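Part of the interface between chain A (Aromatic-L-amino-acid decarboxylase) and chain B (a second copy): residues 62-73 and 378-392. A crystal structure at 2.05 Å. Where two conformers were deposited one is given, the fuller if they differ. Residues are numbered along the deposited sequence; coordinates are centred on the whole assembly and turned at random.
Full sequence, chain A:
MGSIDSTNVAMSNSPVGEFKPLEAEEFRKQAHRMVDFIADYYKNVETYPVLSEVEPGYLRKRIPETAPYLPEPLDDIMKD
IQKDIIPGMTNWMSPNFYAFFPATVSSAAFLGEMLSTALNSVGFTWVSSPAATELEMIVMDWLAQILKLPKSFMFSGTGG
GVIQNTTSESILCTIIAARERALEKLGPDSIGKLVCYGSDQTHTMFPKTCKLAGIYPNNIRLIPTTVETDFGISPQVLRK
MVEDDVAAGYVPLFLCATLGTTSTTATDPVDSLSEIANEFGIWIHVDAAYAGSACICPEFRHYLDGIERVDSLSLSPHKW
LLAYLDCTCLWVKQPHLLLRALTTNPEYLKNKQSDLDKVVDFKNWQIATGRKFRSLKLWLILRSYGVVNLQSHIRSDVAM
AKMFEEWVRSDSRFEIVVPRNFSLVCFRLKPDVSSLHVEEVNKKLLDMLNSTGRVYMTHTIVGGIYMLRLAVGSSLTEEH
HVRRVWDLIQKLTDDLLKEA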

# COMPACT_ATOMS: atom_id res chain seq x y z
N ARG A 62 -13.09 19.36 -18.55
CA ARG A 62 -12.10 19.11 -19.59
C ARG A 62 -11.97 17.64 -19.98
O ARG A 62 -11.26 17.34 -20.95
N ILE A 63 -12.61 16.73 -19.26
CA ILE A 63 -12.59 15.31 -19.59
C ILE A 63 -14.01 14.84 -19.87
O ILE A 63 -14.95 15.30 -19.22
N PRO A 64 -14.21 13.95 -20.84
CA PRO A 64 -15.55 13.41 -21.08
C PRO A 64 -16.09 12.69 -19.84
O PRO A 64 -15.33 12.20 -19.00
N GLU A 65 -17.42 12.64 -19.75
CA GLU A 65 -18.07 12.00 -18.61
C GLU A 65 -18.00 10.48 -18.66
O GLU A 65 -18.24 9.84 -17.63
N THR A 66 -17.68 9.90 -19.81
CA THR A 66 -17.59 8.45 -19.93
C THR A 66 -16.28 8.09 -20.63
O THR A 66 -15.68 8.91 -21.33
N ALA A 67 -15.83 6.87 -20.39
CA ALA A 67 -14.64 6.38 -21.07
C ALA A 67 -14.94 6.09 -22.54
O ALA A 67 -16.06 5.73 -22.90
N PRO A 68 -13.95 6.21 -23.41
CA PRO A 68 -14.20 6.01 -24.84
C PRO A 68 -14.33 4.54 -25.21
O PRO A 68 -13.77 3.65 -24.56
N TYR A 69 -15.08 4.30 -26.28
CA TYR A 69 -15.24 2.95 -26.80
C TYR A 69 -13.98 2.51 -27.54
O TYR A 69 -13.53 1.37 -27.39
N LEU A 70 -13.41 3.41 -28.34
CA LEU A 70 -12.27 3.16 -29.20
C LEU A 70 -10.99 3.72 -28.59
O LEU A 70 -11.02 4.63 -27.76
N PRO A 71 -9.84 3.20 -29.00
CA PRO A 71 -8.57 3.68 -28.46
C PRO A 71 -8.29 5.11 -28.88
O PRO A 71 -8.67 5.56 -29.96
N GLU A 72 -7.57 5.82 -28.01
CA GLU A 72 -7.12 7.17 -28.30
C GLU A 72 -5.61 7.18 -28.52
O GLU A 72 -4.88 6.41 -27.89
N PRO A 73 -5.11 8.04 -29.40
CA PRO A 73 -3.67 8.04 -29.68
C PRO A 73 -2.87 8.62 -28.52
O PRO A 73 -3.33 9.50 -27.79
N LEU B 378 -4.78 4.17 -14.47
CA LEU B 378 -6.10 3.69 -14.88
C LEU B 378 -6.65 4.54 -16.02
O LEU B 378 -7.16 4.01 -17.02
N TRP B 379 -6.60 5.85 -15.85
CA TRP B 379 -6.95 6.76 -16.93
C TRP B 379 -6.21 6.40 -18.21
O TRP B 379 -6.81 6.35 -19.30
N LEU B 380 -4.90 6.16 -18.11
CA LEU B 380 -4.12 5.85 -19.31
C LEU B 380 -4.57 4.53 -19.93
O LEU B 380 -4.66 4.43 -21.16
N ILE B 381 -4.90 3.53 -19.11
CA ILE B 381 -5.37 2.26 -19.65
C ILE B 381 -6.65 2.46 -20.44
O ILE B 381 -6.76 2.10 -21.62
N LEU B 382 -7.65 3.06 -19.78
CA LEU B 382 -8.92 3.30 -20.43
C LEU B 382 -8.74 4.07 -21.73
O LEU B 382 -9.19 3.62 -22.79
N ARG B 383 -8.04 5.20 -21.68
CA ARG B 383 -7.92 6.02 -22.88
C ARG B 383 -7.16 5.31 -23.99
O ARG B 383 -7.58 5.34 -25.15
N SER B 384 -6.06 4.64 -23.65
CA SER B 384 -5.23 4.07 -24.70
C SER B 384 -5.96 2.94 -25.41
O SER B 384 -5.96 2.88 -26.64
N TYR B 385 -6.59 2.04 -24.66
CA TYR B 385 -7.13 0.83 -25.26
C TYR B 385 -8.60 0.92 -25.61
O TYR B 385 -9.01 0.38 -26.64
N GLY B 386 -9.42 1.62 -24.82
CA GLY B 386 -10.82 1.63 -25.12
C GLY B 386 -11.55 0.43 -24.55
O GLY B 386 -10.98 -0.66 -24.34
N VAL B 387 -12.83 0.66 -24.26
CA VAL B 387 -13.68 -0.41 -23.76
C VAL B 387 -13.63 -1.61 -24.70
O VAL B 387 -13.66 -2.76 -24.26
N VAL B 388 -13.57 -1.35 -26.01
CA VAL B 388 -13.61 -2.45 -26.97
C VAL B 388 -12.47 -3.41 -26.71
O VAL B 388 -12.66 -4.62 -26.59
N ASN B 389 -11.26 -2.87 -26.62
CA ASN B 389 -10.09 -3.72 -26.42
C ASN B 389 -10.09 -4.36 -25.05
O ASN B 389 -9.65 -5.50 -24.90
N LEU B 390 -10.58 -3.65 -24.02
CA LEU B 390 -10.64 -4.28 -22.71
C LEU B 390 -11.57 -5.49 -22.73
O LEU B 390 -11.26 -6.56 -22.19
N GLN B 391 -12.74 -5.33 -23.37
CA GLN B 391 -13.64 -6.47 -23.53
C GLN B 391 -12.98 -7.57 -24.34
O GLN B 391 -13.05 -8.75 -23.96
N SER B 392 -12.31 -7.21 -25.44
CA SER B 392 -11.59 -8.19 -26.23
C SER B 392 -10.61 -8.98 -25.39
O SER B 392 -10.46 -10.19 -25.57

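Residues 62-73 of chain A form a segment without regular secondary structure, laid against a chain B helix that is kinked at Val B387 and Val B388, whose backbone N atoms lack a bond to the preceding turn. Together the two stretches bury 698 Å².

Backbone hydrogen bonds set the register. The two amides freed by the kink are satisfied across the interface: Val B387 N donates to Pro A68 O (3.1 Å, 172° at the hydrogen) and Val B388 N to Tyr A69 O (3.1 Å, 167°), both nearly linear. A third bond, Glu A72 N to Arg B383 O (2.9 Å, 148°), fastens the far end of the segment. Gly B386 permits this close approach. Its phi/psi of 84/151 by itself calls for glycine, and an ideal CB on Gly B386 would lie 2.6 Å from Tyr A69 O, a clash. Gly B386 CA instead makes a CA-H...O contact with Tyr A69 O at 3.5 Å (122° at the hydrogen).

The charged contact is a salt bridge. Glu A72 (chi1 m, chi2 t) points toward the helix; Arg B383 (m, t, p) leaves its backbone sideways, but its end comes nearer. Arg B383 NE donates to Glu A72 OE1 at 2.8 Å and 152°, with OE1 near the guanidinium plane, while Arg B383 NH2 to Glu A72 OE2 (3.0 Å, 144°) is weak. A water donates to both Glu A72 O and Ser B384 O, its oxygen 2.6 Å from each, and so bridges the two backbones.

Apolar packing centres on Tyr A69, modelled here in one of two deposited conformers. Its CA-to-CB bond points away, yet chi1 t with chi2 at 52° brings the ring back to the helix. Val B388 (chi1 t) places CG2 over one ring face, 2.9 Å from the centroid of the Tyr A69 ring and only 6° off the normal, evidence for a very close CH-pi contact. Val B388 CG2 also lies 4.0 Å from CD2 of Leu A70 (m, t). Val B387 (t) points toward the segment, its CB 4.1 Å from Tyr A69 CD1.

Near the start of both stretches, Ile A63 (m, t) points toward the helix and puts CD1 3.9 Å from CZ2 of Trp B379 (chi1 t). Trp B379 NE1, buried by this contact, has no polar partner in the model. Ala A67 CB meets Leu B382 CB at 4.5 Å, a looser contact. The CA-to-CB bond of Pro A71 points sideways, with CB 2.9 Å from Ser B384 O and CG 4.1 Å from Asn B389 ND2, which itself donates to Tyr B385 O (2.6 Å).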

# COMPACT_ATOMS: atom_id res chain seq x y z
CB ARG A 62 -10.72 19.63 -19.17
CG ARG A 62 -10.70 21.10 -18.82
CD ARG A 62 -9.30 21.53 -18.47
NE ARG A 62 -9.23 22.89 -17.92
CZ ARG A 62 -8.11 23.48 -17.55
NH1 ARG A 62 -6.95 22.85 -17.66
NH2 ARG A 62 -8.14 24.71 -17.06
CB ILE A 63 -11.95 14.46 -18.48
CG1 ILE A 63 -10.50 14.85 -18.25
CG2 ILE A 63 -12.08 12.96 -18.79
CD1 ILE A 63 -9.80 13.91 -17.34
CB PRO A 64 -15.33 12.43 -22.24
CG PRO A 64 -14.13 12.95 -22.94
CD PRO A 64 -13.24 13.47 -21.84
CB GLU A 65 -19.52 12.45 -18.51
CG GLU A 65 -19.68 13.88 -18.06
CD GLU A 65 -21.11 14.33 -18.08
OE1 GLU A 65 -21.98 13.51 -18.45
OE2 GLU A 65 -21.38 15.49 -17.72
CB THR A 66 -18.80 7.87 -20.69
OG1 THR A 66 -18.70 8.20 -22.08
CG2 THR A 66 -20.09 8.44 -20.15
CB ALA A 67 -14.10 5.13 -20.38
CB PRO A 68 -12.96 6.63 -25.50
CG PRO A 68 -11.90 6.50 -24.49
CD PRO A 68 -12.57 6.67 -23.15
CB TYR A 69 -16.45 2.88 -27.72
CG TYR A 69 -16.88 1.48 -28.08
CD1 TYR A 69 -17.10 0.53 -27.09
CD2 TYR A 69 -17.07 1.10 -29.41
CE1 TYR A 69 -17.49 -0.75 -27.40
CE2 TYR A 69 -17.47 -0.18 -29.74
CZ TYR A 69 -17.68 -1.10 -28.73
OH TYR A 69 -18.07 -2.38 -29.03
CB LEU A 70 -12.50 3.79 -30.57
CG LEU A 70 -13.78 3.39 -31.30
CD1 LEU A 70 -13.84 4.02 -32.68
CD2 LEU A 70 -13.91 1.87 -31.38
CB PRO A 71 -7.55 2.73 -29.07
CG PRO A 71 -8.20 2.22 -30.31
CD PRO A 71 -9.66 2.15 -30.01
CB GLU A 72 -7.48 8.14 -27.16
CG GLU A 72 -8.96 8.51 -27.11
CD GLU A 72 -9.30 9.48 -26.00
OE1 GLU A 72 -9.48 9.04 -24.85
OE2 GLU A 72 -9.41 10.70 -26.28
CB PRO A 73 -3.55 8.91 -30.94
CG PRO A 73 -4.78 9.78 -30.93
CD PRO A 73 -5.86 8.99 -30.24
CB LEU B 378 -7.05 3.71 -13.69
CG LEU B 378 -7.02 2.46 -12.82
CD1 LEU B 378 -8.20 2.46 -11.84
CD2 LEU B 378 -7.04 1.22 -13.70
CB TRP B 379 -6.63 8.19 -16.50
CG TRP B 379 -7.14 9.27 -17.38
CD1 TRP B 379 -8.41 9.45 -17.79
CD2 TRP B 379 -6.38 10.37 -17.89
NE1 TRP B 379 -8.50 10.59 -18.56
CE2 TRP B 379 -7.26 11.17 -18.63
CE3 TRP B 379 -5.04 10.76 -17.79
CZ2 TRP B 379 -6.85 12.34 -19.28
CZ3 TRP B 379 -4.63 11.91 -18.44
CH2 TRP B 379 -5.53 12.69 -19.17
CB LEU B 380 -2.63 5.82 -18.97
CG LEU B 380 -1.85 7.09 -19.28
CD1 LEU B 380 -2.52 8.29 -18.68
CD2 LEU B 380 -0.46 6.95 -18.70
CB ILE B 381 -5.60 1.23 -18.52
CG1 ILE B 381 -4.29 0.86 -17.84
CG2 ILE B 381 -6.36 0.01 -19.06
CD1 ILE B 381 -4.48 -0.03 -16.64
CB LEU B 382 -9.85 4.05 -19.47
CG LEU B 382 -10.17 3.23 -18.23
CD1 LEU B 382 -10.82 4.09 -17.16
CD2 LEU B 382 -11.11 2.12 -18.66
CB ARG B 383 -7.26 7.35 -22.53
CG ARG B 383 -8.16 8.27 -21.74
CD ARG B 383 -7.66 9.68 -21.75
NE ARG B 383 -7.65 10.25 -23.09
CZ ARG B 383 -7.17 11.45 -23.39
NH1 ARG B 383 -6.66 12.21 -22.43
NH2 ARG B 383 -7.19 11.90 -24.63
CB SER B 384 -3.91 3.57 -24.10
OG SER B 384 -3.24 4.63 -23.45
CB TYR B 385 -6.86 -0.35 -24.32
CG TYR B 385 -5.38 -0.49 -24.08
CD1 TYR B 385 -4.48 -0.46 -25.14
CD2 TYR B 385 -4.86 -0.55 -22.78
CE1 TYR B 385 -3.11 -0.56 -24.94
CE2 TYR B 385 -3.50 -0.64 -22.56
CZ TYR B 385 -2.63 -0.64 -23.64
OH TYR B 385 -1.27 -0.74 -23.41
CB VAL B 387 -15.11 0.10 -23.58
CG1 VAL B 387 -16.00 -1.04 -23.07
CG2 VAL B 387 -15.09 1.29 -22.60
CB VAL B 388 -13.56 -1.92 -28.42
CG1 VAL B 388 -13.67 -3.08 -29.41
CG2 VAL B 388 -14.63 -0.92 -28.66
CB ASN B 389 -8.83 -2.91 -26.66
CG ASN B 389 -8.64 -2.59 -28.12
OD1 ASN B 389 -8.95 -3.41 -28.99
ND2 ASN B 389 -8.17 -1.38 -28.41
CB LEU B 390 -11.09 -3.26 -21.66
CG LEU B 390 -10.12 -2.09 -21.44
CD1 LEU B 390 -10.47 -1.28 -20.20
CD2 LEU B 390 -8.68 -2.56 -21.40
CB GLN B 391 -14.96 -6.03 -24.16
CG GLN B 391 -15.77 -5.12 -23.25
CD GLN B 391 -16.99 -4.52 -23.93
OE1 GLN B 391 -16.97 -4.22 -25.13
NE2 GLN B 391 -18.05 -4.33 -23.15
CB SER B 392 -10.86 -7.52 -27.39
OG SER B 392 -11.78 -6.85 -28.24
O HOH W 1 -4.13 3.99 -28.20